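Local coordinates for flavin-nucleotide-binding protein (Azotobacter vinelandii, PDB 6RK0), which acts as a low-potential terminal oxidase, a flavocytochrome that carries FAD and haem b and is associated with the iron-only nitrogenase, at the interface of chains A and B. Residues are numbered along the deposited sequence; one frame, centred on the assembly and turned at random. Chains: chain A/B, Uncharacterized protein.

Contact 1 and contact 2 belong to one two-fold interface between copies of the same protein, and each recurs with the chains exchanged. The centres of their C-alpha atoms lie about 34 Å apart, and they share no residue. Contact 1 brings a cofactor-binding arginine of chain B to the end of strand 68-74 of chain A, where the haem pocket draws on both chains. Contact 2 is an oily patch where strands 88-100 and 192-200 of chain A take up the C-terminal tail and strand 192-200 of chain B. Pairing of the chains thus probably supports both cofactor binding and dimer cohesion.

Contact 1: the interface of chains A and B. Residues chain A 74, 76-77; chain B 23.
B:Arg23 lays the flat end of its side chain against A:Ser74, joining the two chains of this pyridoxamine 5'-phosphate oxidase-like flavocytochrome beside its haem pocket. The arginine binds both FAD and haem b, and the serine closes strand 68-74, which also carries A:His72, the axial ligand of the haem iron. Contact is made over a face of the guanidinium group: A:Ser74 OG stands 3.2 Å above its plane, displaced toward the rim on the NH1 side. The hydroxyl therefore rests on the group and does not face its N-H bonds end-on, which fits a packing contact better than a directed bond. Beside it the serine methylene carbon CB packs 3.5 Å from CZ of B:Arg23, so both side-chain atoms of the serine press on the same group. The serine torsion sets this up, with OG opposite the backbone N (chi1 173°). From there OG accepts a hydrogen bond from the backbone N of A:Ala76 at 2.9 Å, with 150° at the hydrogen; this second-shell link helps hold OG in place and ties the strand end to the turn after it. A bend at chi3 (74°) in the arginine chain swings the guanidinium across the serine. Its NH2 is directed toward the turn, 3.9 Å from the carbonyl O of A:Ala76, while CA of A:Gly77 lies a little farther off. With an alanine in place of B:Arg23, the side chain of A:Ser74 would probably lose the flat group packed against OG and CB, and FAD and haem b a residue that binds them.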
ATOM      1  N   SER A  74     -10.781 -16.114  -4.083  1.00 10.97           N
ATOM      2  CA  SER A  74     -11.574 -17.157  -4.729  1.00 11.84           C
ATOM      3  C   SER A  74     -10.781 -18.433  -4.962  1.00 12.63           C
ATOM      4  O   SER A  74      -9.642 -18.391  -5.435  1.00 12.76           O
ATOM      5  CB  SER A  74     -12.087 -16.646  -6.073  1.00 12.66           C
ATOM      6  OG  SER A  74     -12.718 -17.679  -6.808  1.00 13.75           O
ATOM      7  N   ALA A  76     -11.171 -20.075  -7.422  1.00 14.24           N
ATOM      8  CA  ALA A  76     -10.945 -20.017  -8.860  1.00 15.23           C
ATOM      9  C   ALA A  76     -10.072 -18.836  -9.259  1.00 14.26           C
ATOM     10  O   ALA A  76      -9.910 -18.574 -10.458  1.00 15.30           O
ATOM     11  CB  ALA A  76     -12.295 -19.922  -9.555  1.00 16.85           C
ATOM     12  N   GLY A  77      -9.507 -18.119  -8.291  1.00 12.67           N
ATOM     13  CA  GLY A  77      -8.815 -16.887  -8.607  1.00 12.04           C
ATOM     14  C   GLY A  77      -7.473 -17.144  -9.264  1.00 11.43           C
ATOM     15  O   GLY A  77      -6.745 -18.076  -8.918  1.00 12.02           O
TER
ATOM     16  N   ARG B  23     -13.291 -10.451 -11.788  1.00 11.73           N
ATOM     17  CA  ARG B  23     -13.932 -10.677 -10.494  1.00 12.05           C
ATOM     18  C   ARG B  23     -14.562  -9.392  -9.976  1.00 11.40           C
ATOM     19  O   ARG B  23     -13.968  -8.314 -10.061  1.00 11.19           O
ATOM     20  CB  ARG B  23     -12.917 -11.196  -9.466  1.00 13.72           C
ATOM     21  CG  ARG B  23     -12.077 -12.359  -9.946  1.00 16.39           C
ATOM     22  CD  ARG B  23     -11.692 -13.258  -8.782  1.00 17.53           C
ATOM     23  NE  ARG B  23     -12.874 -14.009  -8.397  1.00 18.75           N
ATOM     24  CZ  ARG B  23     -13.254 -15.125  -8.973  1.00 20.66           C
ATOM     25  NH1 ARG B  23     -14.407 -15.659  -8.649  1.00 20.81           N
ATOM     26  NH2 ARG B  23     -12.487 -15.675  -9.920  1.00 24.97           N
TER

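Contact 2: the interface of chains A and B. Residues chain A 95, 98, 194, 196; chain B 43, 200, 222, 224.
One face of the B:Phe222 ring, in the C-terminal tail of this pyridoxamine 5'-phosphate oxidase-like flavocytochrome, is covered by CD2 of A:Leu98, which stands 3.9 Å above the plane and toward the rim, over CD1 and CE1. Elsewhere around the ring, two isoleucines of chain A touch its atoms: CD1 of A:Ile194 comes 3.8 Å from ring atom CD2 and lies as near to the methylene CB, and CD1 of A:Ile196 meets the far end of the ring, 3.9 Å from CE2. The latter side chain crosses the phenylalanine at about a right angle. The phenylalanine follows the 3-10 helix 217-221, close to the C-terminus, and the tail that carries it lies against strands 88-100 and 192-200 of the partner. CG of B:Phe222 is opposite the backbone N (chi1 168°), which sends the ring into the partner's aliphatic groups; three side chains touching it should restrict its turning.

Next to the ring the two copies of strand 192-200 run antiparallel, with a beta bridge joining A:Ile196 and B:Val200, so that a sheet continues from one chain into the other. The tightest packing is here: CG2 of A:Ile194 and CG1 of B:Val200 approach to 3.4 Å, closer than usual for methyl groups, as the side chains pass at a slant. A:Ile194 serves two partners with separate branches, CG2 for the valine and CD1 for the ring. Farther along the tail, B:Leu224 and A:Leu95 meet tip to tip, CD1 to CD2 at 3.7 Å. The other methyl of B:Leu224, CD2, is 4.1 Å from CG2 of A:Ile196. The leucine takes a crowded rotamer, its CG between the backbone N and the carbonyl carbon (chi1 77°), and in this pose its two methyls reach separate strands of chain A.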
ATOM      1  N   LEU A  95       3.228   4.015   5.785  1.00  8.21           N
ATOM      2  CA  LEU A  95       3.730   5.386   5.666  1.00  8.42           C
ATOM      3  C   LEU A  95       3.497   6.106   6.987  1.00  8.30           C
ATOM      4  O   LEU A  95       2.354   6.223   7.443  1.00  8.62           O
ATOM      5  CB  LEU A  95       3.020   6.078   4.505  1.00  8.87           C
ATOM      6  CG  LEU A  95       3.320   7.553   4.340  1.00  9.26           C
ATOM      7  CD1 LEU A  95       4.832   7.828   4.124  1.00  9.39           C
ATOM      8  CD2 LEU A  95       2.501   8.101   3.168  1.00 10.01           C
ATOM      9  N   LEU A  98       5.974  12.514   6.434  1.00  8.04           N
ATOM     10  CA  LEU A  98       6.707  13.204   5.378  1.00  8.31           C
ATOM     11  C   LEU A  98       7.872  13.953   6.027  1.00  8.25           C
ATOM     12  O   LEU A  98       7.670  14.714   6.982  1.00  9.54           O
ATOM     13  CB  LEU A  98       5.797  14.179   4.638  1.00  8.82           C
ATOM     14  CG  LEU A  98       6.463  14.912   3.485  1.00  9.78           C
ATOM     15  CD1 LEU A  98       6.902  13.970   2.373  1.00 11.11           C
ATOM     16  CD2 LEU A  98       5.559  15.995   2.923  1.00 11.34           C
ATOM     17  N   ILE A 194       6.068  15.824   9.051  1.00  8.70           N
ATOM     18  CA  ILE A 194       4.611  15.818   9.143  1.00  9.14           C
ATOM     19  C   ILE A 194       4.206  14.374   9.440  1.00  8.74           C
ATOM     20  O   ILE A 194       4.281  13.521   8.535  1.00  9.06           O
ATOM     21  CB  ILE A 194       3.910  16.318   7.876  1.00 10.09           C
ATOM     22  CG1 ILE A 194       4.374  17.693   7.458  1.00 11.60           C
ATOM     23  CG2 ILE A 194       2.399  16.252   8.128  1.00 11.43           C
ATOM     24  CD1 ILE A 194       3.798  18.144   6.135  1.00 12.36           C
ATOM     25  N   ILE A 196       2.096  10.995   9.812  1.00  8.84           N
ATOM     26  CA  ILE A 196       0.965  10.404   9.069  1.00  8.64           C
ATOM     27  C   ILE A 196       0.622   9.103   9.781  1.00  8.87           C
ATOM     28  O   ILE A 196       1.530   8.344  10.143  1.00  9.31           O
ATOM     29  CB  ILE A 196       1.393  10.099   7.613  1.00  9.09           C
ATOM     30  CG1 ILE A 196       1.738  11.386   6.863  1.00  9.48           C
ATOM     31  CG2 ILE A 196       0.334   9.240   6.880  1.00  9.63           C
ATOM     32  CD1 ILE A 196       2.497  11.165   5.552  1.00  9.84           C
TER
ATOM     33  N   PRO B  43      -0.007   9.790  -2.341  1.00  8.45           N
ATOM     34  CA  PRO B  43       1.329   9.737  -2.935  1.00  8.86           C
ATOM     35  C   PRO B  43       1.905   8.344  -3.017  1.00  8.41           C
ATOM     36  O   PRO B  43       3.008   8.210  -3.565  1.00  8.84           O
ATOM     37  CB  PRO B  43       2.176  10.577  -1.959  1.00 10.31           C
ATOM     38  CG  PRO B  43       1.561  10.259  -0.624  1.00 10.06           C
ATOM     39  CD  PRO B  43       0.049  10.168  -0.915  1.00  9.22           C
ATOM     40  N   VAL B 200      -3.222  13.266   9.002  1.00 11.05           N
ATOM     41  CA  VAL B 200      -1.999  14.036   9.100  1.00 12.10           C
ATOM     42  C   VAL B 200      -2.021  14.796  10.421  1.00 11.73           C
ATOM     43  O   VAL B 200      -3.048  15.379  10.787  1.00 13.34           O
ATOM     44  CB  VAL B 200      -1.938  14.984   7.894  1.00 16.34           C
ATOM     45  CG1 VAL B 200      -0.995  16.083   8.094  1.00 18.96           C
ATOM     46  CG2 VAL B 200      -1.657  14.240   6.631  1.00 17.70           C
ATOM     47  N   PHE B 222      -0.194  20.137   3.016  1.00 11.62           N
ATOM     48  CA  PHE B 222       0.034  18.734   2.675  1.00 11.23           C
ATOM     49  C   PHE B 222      -1.083  17.880   3.259  1.00 10.86           C
ATOM     50  O   PHE B 222      -1.436  18.008   4.429  1.00 11.15           O
ATOM     51  CB  PHE B 222       1.379  18.258   3.202  1.00 11.25           C
ATOM     52  CG  PHE B 222       1.525  16.768   3.119  1.00 11.19           C
ATOM     53  CD1 PHE B 222       1.797  16.142   1.906  1.00 11.75           C
ATOM     54  CD2 PHE B 222       1.337  15.970   4.228  1.00 11.62           C
ATOM     55  CE1 PHE B 222       1.850  14.757   1.815  1.00 12.08           C
ATOM     56  CE2 PHE B 222       1.430  14.585   4.136  1.00 11.96           C
ATOM     57  CZ  PHE B 222       1.686  13.994   2.940  1.00 12.14           C
ATOM     58  N   LEU B 224      -3.307  13.790   2.437  1.00 10.27           N
ATOM     59  CA  LEU B 224      -3.349  12.557   1.655  1.00  9.85           C
ATOM     60  C   LEU B 224      -4.561  11.756   2.082  1.00  9.98           C
ATOM     61  O   LEU B 224      -5.079  11.924   3.194  1.00 10.46           O
ATOM     62  CB  LEU B 224      -2.092  11.685   1.783  1.00 10.05           C
ATOM     63  CG  LEU B 224      -1.910  10.837   3.059  1.00 10.82           C
ATOM     64  CD1 LEU B 224      -0.763   9.880   2.870  1.00 11.45           C
ATOM     65  CD2 LEU B 224      -1.721  11.688   4.293  1.00 11.17           C
TER